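Local coordinates for protein CRISPR system CMR subunit Cmr7 1 (Sulfolobus solfataricus, PDB 2X5Q) that is a subunit, possibly as a homodimer, of the CMR ribonucleoprotein complex in CRISPR defence against viruses and other mobile genetic elements, at residues Gln47-Lys51 with Gly52-Ile56; Val72-Asp76 with Pro77-Val81; Arg148-Ala151 with Lys152-Val155. All coordinates share one frame; numbering follows the deposited sequence.

Contact 1 (Gln47-Lys51 with Gly52-Ile56)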
loop_
_atom_site.group_PDB
_atom_site.type_symbol
_atom_site.label_atom_id
_atom_site.label_comp_id
_atom_site.label_asym_id
_atom_site.label_seq_id
_atom_site.Cartn_x
_atom_site.Cartn_y
_atom_site.Cartn_z
ATOM N N GLN A 47 -0.803 -16.965 16.137
ATOM C CA GLN A 47 -0.854 -17.967 17.198
ATOM C C GLN A 47 -2.234 -18.612 17.284
ATOM O O GLN A 47 -3.243 -17.961 17.031
ATOM C CB GLN A 47 -0.498 -17.316 18.549
ATOM C CG GLN A 47 0.994 -16.914 18.681
ATOM C CD GLN A 47 1.242 -15.815 19.713
ATOM O OE1 GLN A 47 0.750 -15.895 20.849
ATOM N NE2 GLN A 47 2.016 -14.786 19.329
ATOM N N ILE A 48 -2.275 -19.895 17.615
ATOM C CA ILE A 48 -3.526 -20.534 18.005
ATOM C C ILE A 48 -3.456 -20.970 19.465
ATOM O O ILE A 48 -2.378 -21.275 19.993
ATOM C CB ILE A 48 -3.957 -21.710 17.056
ATOM C CG1 ILE A 48 -3.143 -22.972 17.272
ATOM C CG2 ILE A 48 -3.862 -21.298 15.586
ATOM C CD1 ILE A 48 -3.859 -24.211 16.782
ATOM N N ASP A 49 -4.607 -20.962 20.129
ATOM C CA ASP A 49 -4.698 -21.422 21.510
ATOM C C ASP A 49 -6.126 -21.867 21.761
ATOM O O ASP A 49 -6.885 -21.997 20.799
ATOM C CB ASP A 49 -4.232 -20.330 22.488
ATOM C CG ASP A 49 -5.078 -19.064 22.435
ATOM O OD1 ASP A 49 -6.232 -19.084 21.960
ATOM O OD2 ASP A 49 -4.568 -18.022 22.884
ATOM N N ASP A 50 -6.500 -22.088 23.022
ATOM C CA ASP A 50 -7.855 -22.542 23.345
ATOM C C ASP A 50 -8.969 -21.527 23.032
ATOM O O ASP A 50 -10.140 -21.869 23.131
ATOM C CB ASP A 50 -7.973 -23.092 24.793
ATOM C CG ASP A 50 -7.676 -22.051 25.884
ATOM O OD1 ASP A 50 -7.318 -20.902 25.572
ATOM O OD2 ASP A 50 -7.765 -22.406 27.080
ATOM N N LYS A 51 -8.608 -20.305 22.631
ATOM C CA LYS A 51 -9.595 -19.270 22.270
ATOM C C LYS A 51 -9.697 -19.019 20.766
ATOM O O LYS A 51 -10.547 -18.232 20.326
ATOM C CB LYS A 51 -9.262 -17.953 22.972
ATOM C CG LYS A 51 -8.953 -18.064 24.458
ATOM C CD LYS A 51 -10.122 -18.640 25.239
ATOM C CE LYS A 51 -9.761 -18.800 26.709
ATOM N NZ LYS A 51 -10.631 -19.810 27.364
ATOM N N GLY A 52 -8.815 -19.654 19.991
ATOM C CA GLY A 52 -8.853 -19.620 18.537
ATOM C C GLY A 52 -7.557 -19.113 17.922
ATOM O O GLY A 52 -6.473 -19.289 18.477
ATOM N N LEU A 53 -7.694 -18.463 16.772
ATOM C CA LEU A 53 -6.577 -17.935 16.002
ATOM C C LEU A 53 -6.347 -16.461 16.351
ATOM O O LEU A 53 -7.312 -15.704 16.562
ATOM C CB LEU A 53 -6.907 -18.078 14.508
ATOM C CG LEU A 53 -5.857 -17.671 13.473
ATOM C CD1 LEU A 53 -4.542 -18.391 13.732
ATOM C CD2 LEU A 53 -6.403 -17.975 12.062
ATOM N N HIS A 54 -5.076 -16.059 16.414
ATOM C CA HIS A 54 -4.687 -14.706 16.844
ATOM C C HIS A 54 -3.599 -14.105 15.980
ATOM O O HIS A 54 -2.778 -14.823 15.423
ATOM C CB HIS A 54 -4.185 -14.710 18.293
ATOM C CG HIS A 54 -5.152 -15.298 19.269
ATOM N ND1 HIS A 54 -6.264 -14.617 19.714
ATOM C CD2 HIS A 54 -5.173 -16.502 19.886
ATOM C CE1 HIS A 54 -6.940 -15.387 20.548
ATOM N NE2 HIS A 54 -6.295 -16.533 20.676
ATOM N N ASN A 55 -3.570 -12.771 15.948
ATOM C CA ASN A 55 -2.546 -11.987 15.250
ATOM C C ASN A 55 -2.540 -12.216 13.750
ATOM O O ASN A 55 -1.552 -12.711 13.179
ATOM C CB ASN A 55 -1.141 -12.226 15.819
ATOM C CG ASN A 55 -1.037 -11.875 17.269
ATOM O OD1 ASN A 55 -1.604 -10.869 17.705
ATOM N ND2 ASN A 55 -0.314 -12.701 18.042
ATOM N N ILE A 56 -3.643 -11.834 13.128
ATOM C CA ILE A 56 -3.825 -11.960 11.698
ATOM C C ILE A 56 -3.471 -10.627 11.034
ATOM O O ILE A 56 -3.956 -9.581 11.443
ATOM C CB ILE A 56 -5.284 -12.333 11.345
ATOM C CG1 ILE A 56 -5.638 -13.738 11.850
ATOM C CG2 ILE A 56 -5.510 -12.291 9.816
ATOM C CD1 ILE A 56 -6.448 -13.760 13.095
#

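Contact 2 (Val72-Asp76 with Pro77-Val81)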
loop_
_atom_site.group_PDB
_atom_site.type_symbol
_atom_site.label_atom_id
_atom_site.label_comp_id
_atom_site.label_asym_id
_atom_site.label_seq_id
_atom_site.Cartn_x
_atom_site.Cartn_y
_atom_site.Cartn_z
ATOM N N VAL A 72 -0.610 -8.381 -5.303
ATOM C CA VAL A 72 -0.528 -7.281 -6.258
ATOM C C VAL A 72 -0.991 -5.978 -5.621
ATOM O O VAL A 72 -2.116 -5.898 -5.123
ATOM C CB VAL A 72 -1.397 -7.552 -7.497
ATOM C CG1 VAL A 72 -1.333 -6.353 -8.458
ATOM C CG2 VAL A 72 -0.929 -8.840 -8.198
ATOM N N PRO A 73 -0.137 -4.945 -5.653
ATOM C CA PRO A 73 -0.571 -3.669 -5.086
ATOM C C PRO A 73 -1.579 -3.015 -6.025
ATOM O O PRO A 73 -1.298 -2.841 -7.204
ATOM C CB PRO A 73 0.733 -2.867 -4.988
ATOM C CG PRO A 73 1.587 -3.403 -6.091
ATOM C CD PRO A 73 1.237 -4.873 -6.193
ATOM N N THR A 74 -2.754 -2.699 -5.505
ATOM C CA THR A 74 -3.855 -2.186 -6.306
ATOM C C THR A 74 -4.112 -0.696 -6.113
ATOM O O THR A 74 -4.845 -0.076 -6.900
ATOM C CB THR A 74 -5.132 -2.954 -6.005
ATOM O OG1 THR A 74 -5.577 -2.652 -4.678
ATOM C CG2 THR A 74 -4.868 -4.465 -6.126
ATOM N N PHE A 75 -3.511 -0.118 -5.078
ATOM C CA PHE A 75 -3.671 1.306 -4.783
ATOM C C PHE A 75 -5.128 1.681 -4.531
ATOM O O PHE A 75 -5.566 2.791 -4.844
ATOM C CB PHE A 75 -3.018 2.144 -5.881
ATOM C CG PHE A 75 -1.537 1.981 -5.912
ATOM C CD1 PHE A 75 -0.723 2.794 -5.130
ATOM C CD2 PHE A 75 -0.950 0.965 -6.656
ATOM C CE1 PHE A 75 0.661 2.614 -5.125
ATOM C CE2 PHE A 75 0.420 0.794 -6.660
ATOM C CZ PHE A 75 1.227 1.614 -5.895
ATOM N N ASP A 76 -5.856 0.725 -3.950
ATOM C CA ASP A 76 -7.251 0.896 -3.527
ATOM C C ASP A 76 -7.274 0.435 -2.074
ATOM O O ASP A 76 -7.154 -0.764 -1.811
ATOM C CB ASP A 76 -8.178 0.037 -4.393
ATOM C CG ASP A 76 -9.655 0.209 -4.050
ATOM O OD1 ASP A 76 -9.994 0.564 -2.896
ATOM O OD2 ASP A 76 -10.488 -0.024 -4.951
ATOM N N PRO A 77 -7.405 1.375 -1.116
ATOM C CA PRO A 77 -7.324 1.000 0.306
ATOM C C PRO A 77 -8.450 0.087 0.800
ATOM O O PRO A 77 -8.324 -0.524 1.876
ATOM C CB PRO A 77 -7.389 2.354 1.034
ATOM C CG PRO A 77 -8.037 3.272 0.091
ATOM C CD PRO A 77 -7.639 2.816 -1.288
ATOM N N CYS A 78 -9.534 -0.001 0.035
ATOM C CA CYS A 78 -10.610 -0.933 0.344
ATOM C C CYS A 78 -10.297 -2.381 -0.110
ATOM O O CYS A 78 -11.032 -3.312 0.246
ATOM C CB CYS A 78 -11.928 -0.444 -0.257
ATOM S SG CYS A 78 -12.546 1.180 0.421
ATOM N N ASP A 79 -9.224 -2.573 -0.884
ATOM C CA ASP A 79 -8.722 -3.926 -1.175
ATOM C C ASP A 79 -7.875 -4.411 -0.014
ATOM O O ASP A 79 -7.150 -3.616 0.602
ATOM C CB ASP A 79 -7.866 -3.963 -2.441
ATOM C CG ASP A 79 -8.672 -3.780 -3.717
ATOM O OD1 ASP A 79 -9.916 -3.948 -3.701
ATOM O OD2 ASP A 79 -8.042 -3.470 -4.748
ATOM N N TYR A 80 -7.969 -5.709 0.286
ATOM C CA TYR A 80 -7.082 -6.336 1.253
ATOM C C TYR A 80 -6.932 -7.827 1.003
ATOM O O TYR A 80 -7.802 -8.487 0.395
ATOM C CB TYR A 80 -7.542 -6.116 2.706
ATOM C CG TYR A 80 -8.987 -6.475 2.947
ATOM C CD1 TYR A 80 -9.382 -7.792 3.171
ATOM C CD2 TYR A 80 -9.969 -5.497 2.920
ATOM C CE1 TYR A 80 -10.730 -8.123 3.377
ATOM C CE2 TYR A 80 -11.293 -5.812 3.130
ATOM C CZ TYR A 80 -11.677 -7.121 3.352
ATOM O OH TYR A 80 -13.015 -7.392 3.544
ATOM N N VAL A 81 -5.825 -8.354 1.506
ATOM C CA VAL A 81 -5.650 -9.794 1.633
ATOM C C VAL A 81 -5.222 -10.013 3.088
ATOM O O VAL A 81 -4.422 -9.255 3.612
ATOM C CB VAL A 81 -4.604 -10.325 0.640
ATOM C CG1 VAL A 81 -4.500 -11.872 0.718
ATOM C CG2 VAL A 81 -4.941 -9.864 -0.797
#

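Contact 3 (Arg148-Ala151 with Lys152-Val155)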
loop_
_atom_site.group_PDB
_atom_site.type_symbol
_atom_site.label_atom_id
_atom_site.label_comp_id
_atom_site.label_asym_id
_atom_site.label_seq_id
_atom_site.Cartn_x
_atom_site.Cartn_y
_atom_site.Cartn_z
ATOM N N ARG A 148 -16.530 -23.246 2.536
ATOM C CA ARG A 148 -16.538 -23.852 3.871
ATOM C C ARG A 148 -15.874 -25.221 3.928
ATOM O O ARG A 148 -15.320 -25.583 4.968
ATOM C CB ARG A 148 -17.958 -23.905 4.438
ATOM C CG ARG A 148 -18.396 -22.561 4.969
ATOM C CD ARG A 148 -19.843 -22.534 5.447
ATOM N NE ARG A 148 -20.280 -21.144 5.595
ATOM C CZ ARG A 148 -21.361 -20.734 6.255
ATOM N NH1 ARG A 148 -22.168 -21.604 6.864
ATOM N NH2 ARG A 148 -21.638 -19.431 6.298
ATOM N N ASP A 149 -15.930 -25.974 2.828
ATOM C CA ASP A 149 -15.157 -27.210 2.709
ATOM C C ASP A 149 -13.660 -26.876 2.679
ATOM O O ASP A 149 -12.888 -27.487 3.403
ATOM C CB ASP A 149 -15.514 -28.013 1.459
ATOM C CG ASP A 149 -16.952 -28.505 1.454
ATOM O OD1 ASP A 149 -17.395 -29.105 2.464
ATOM O OD2 ASP A 149 -17.623 -28.308 0.422
ATOM N N VAL A 150 -13.258 -25.915 1.846
ATOM C CA VAL A 150 -11.837 -25.522 1.783
ATOM C C VAL A 150 -11.317 -24.991 3.125
ATOM O O VAL A 150 -10.172 -25.247 3.489
ATOM C CB VAL A 150 -11.536 -24.484 0.678
ATOM C CG1 VAL A 150 -12.036 -23.120 1.072
ATOM C CG2 VAL A 150 -10.029 -24.397 0.429
ATOM N N ALA A 151 -12.139 -24.257 3.867
ATOM C CA ALA A 151 -11.727 -23.781 5.193
ATOM C C ALA A 151 -11.381 -24.945 6.139
ATOM O O ALA A 151 -10.447 -24.848 6.957
ATOM C CB ALA A 151 -12.802 -22.909 5.802
ATOM N N LYS A 152 -12.132 -26.037 6.027
ATOM C CA LYS A 152 -11.859 -27.246 6.811
ATOM C C LYS A 152 -10.509 -27.851 6.416
ATOM O O LYS A 152 -9.736 -28.240 7.285
ATOM C CB LYS A 152 -12.981 -28.283 6.637
ATOM C CG LYS A 152 -12.888 -29.470 7.594
ATOM C CD LYS A 152 -13.856 -30.595 7.242
ATOM C CE LYS A 152 -15.274 -30.345 7.805
ATOM N NZ LYS A 152 -16.330 -31.376 7.418
ATOM N N THR A 153 -10.230 -27.923 5.112
ATOM C CA THR A 153 -8.929 -28.420 4.635
ATOM C C THR A 153 -7.797 -27.480 5.059
ATOM O O THR A 153 -6.702 -27.933 5.403
ATOM C CB THR A 153 -8.893 -28.618 3.099
ATOM O OG1 THR A 153 -8.981 -27.346 2.442
ATOM C CG2 THR A 153 -10.031 -29.508 2.638
ATOM N N ILE A 154 -8.067 -26.180 5.101
ATOM C CA ILE A 154 -7.059 -25.230 5.599
ATOM C C ILE A 154 -6.736 -25.493 7.072
ATOM O O ILE A 154 -5.573 -25.484 7.469
ATOM C CB ILE A 154 -7.476 -23.774 5.349
ATOM C CG1 ILE A 154 -7.337 -23.471 3.859
ATOM C CG2 ILE A 154 -6.633 -22.790 6.156
ATOM C CD1 ILE A 154 -7.842 -22.134 3.480
ATOM N N VAL A 155 -7.759 -25.760 7.875
ATOM C CA VAL A 155 -7.532 -26.094 9.279
ATOM C C VAL A 155 -6.851 -27.463 9.438
ATOM O O VAL A 155 -5.904 -27.590 10.207
ATOM C CB VAL A 155 -8.839 -26.048 10.082
ATOM C CG1 VAL A 155 -8.626 -26.586 11.477
ATOM C CG2 VAL A 155 -9.389 -24.615 10.114
HETATM O O HOH W 1 -15.974 -30.015 4.785
#

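Contact 1 (Gln47-Lys51 with Gly52-Ile56)
D49 and H54 meet across a tight beta hairpin through a His-carboxylate hydrogen bond: H54 NE2 donates to D49 OD1 over 2.9 Å. The oxygen lies in the plane of the imidazole, at its edge, whereas the NE2 donor comes from above the carboxylate plane, and the two flat groups stand 65° apart. On the opposite face of that carboxylate the backbone N of K51 gives a second bond to D49 OD1, 2.8 Å long, which closes an Asx turn. Gripped at OD1 from both faces, the carboxylate is probably restrained in its rotation, and aspartate suits the place because its short side chain (chi1 62°) stands between its own N and carbonyl, leaning over the turn.

Behind these groups lies a type I turn from D49 to G52, where D49 N to G52 O (3.0 Å) and G52 N to D49 O (3.1 Å) pair the backbones. G52 takes a positive phi of 124°, with backbone angles that glycine, having no side chain, accommodates. Q47 and H54 form the next hydrogen-bonded pair, with H54 N only 2.7 Å from Q47 O.

The other face is apolar, I48 CG2 resting on L53 CD1 at 3.5 Å. Both side chains pack on L178 of helix 172-185, whose K177 and D181 also bind the backbone at K51 and L53; beyond H54, N55 and I56 form a G1 bulge opposite I109 of strand 108-109.

Contact 2 (Val72-Asp76 with Pro77-Val81)
T74 and D79 join the two arms of the loop between strands 70-73 and 80-86: the hydroxyl OG1 of T74 donates to D79 OD2 over a short 2.6 Å, using the anti lone pair of that oxygen. The threonine hydroxyl sits between its own N and carbonyl carbon (chi1 69°), which turns OG1 to the aspartate, with CG2 beside the threonine's own N.

Between them D76 opens a type I turn that ends at D79, with D79 N bonded to D76 O at 2.9 Å. The D76 side chain swings away from its backbone N (chi1 -178°) and lies along the chain ahead, where OD1 takes the N-H of C78 at 3.0 Å, on the anti side but tilted out of the carboxylate plane. Aspartate is short enough for OD1 to take the N-H two residues on, an Asx turn laid over the type I turn, and P77, with phi fixed near -65° by its ring, fits the position after it.

The carboxylates of D76 and D79 come within 4.2 Å, OD2 to OD1, a closeness probably eased by K105 of the second subunit, which forms a salt bridge with D79 and a weaker, long pairing with D76. F75 and P77 pack on I98 and Y107 of that subunit, while backbone bonds from T74 and D79 tie the loop to G61, between strands 52-60 and 62-65.

Contact 3 (Arg148-Ala151 with Lys152-Val155)
K152 meets the turn before it through both its backbone and its long side chain. Its N donates weakly to R148 O and D149 O, while its CB lies 3.3 Å from D149 O. The side chain bends at chi3 (-83°) and carries NZ back toward D149, but the charges do not touch: NZ and D149 OD1 stand 5.6 Å apart, and a water links them, donating to D149 OD1 at 2.9 Å and accepting only weakly from NZ. A long lysine suits this exposed, i to i+3 position, where an opposite charge can be met through solvent.

T153 follows. Its N bonds to D149 O at 3.2 Å in the carbonyl plane, and its hydroxyl turns back to the backbone: with OG1 set between N and carbonyl carbon (chi1 67°), it donates to V150 O over 2.6 Å. T153, I154 and V155 each donate a backbone N-H four residues back, the alpha-helical pattern, joining the first turn of helix 148-162 to the second; at its start D147 accepts hydrogen bonds from the N-H groups of V150 and, weakly, D149.

I154 N reaches the same V150 O at 2.8 Å, so that carbonyl is gripped by two donors, one from the backbone and one from the threonine. I154 also brings its CD1 to within 4.4 Å of V150 CG2, and its branched chain packs on I16 and L146.

V155 N bonds to A151 O at 3.0 Å. V155 leans on L178 and V182 of helix 172-185, as does A151, whose small side chain rests on Y179 and E183 of that helix.

Contacts 1 and 3 lie about 17 Å apart between centres, and their nearest atoms about 8 Å apart, yet both pack on helix 172-185: I48 and L53 of contact 1 and V155 of contact 3 share L178. That helix therefore connects the hairpin with helix 148-162. The centre of contact 2 is about 25 Å from each of the others, though its nearest atoms come within about 7 Å of contact 1 and 11 Å of contact 3. Its link to contact 1 runs through the mixed sheet, where strands 52-60 and 80-86 are neighbours. In the assembly the roles differ, since 72-81 is the one that meets the second subunit, whereas contacts 1 and 3 touch no other protein chain there.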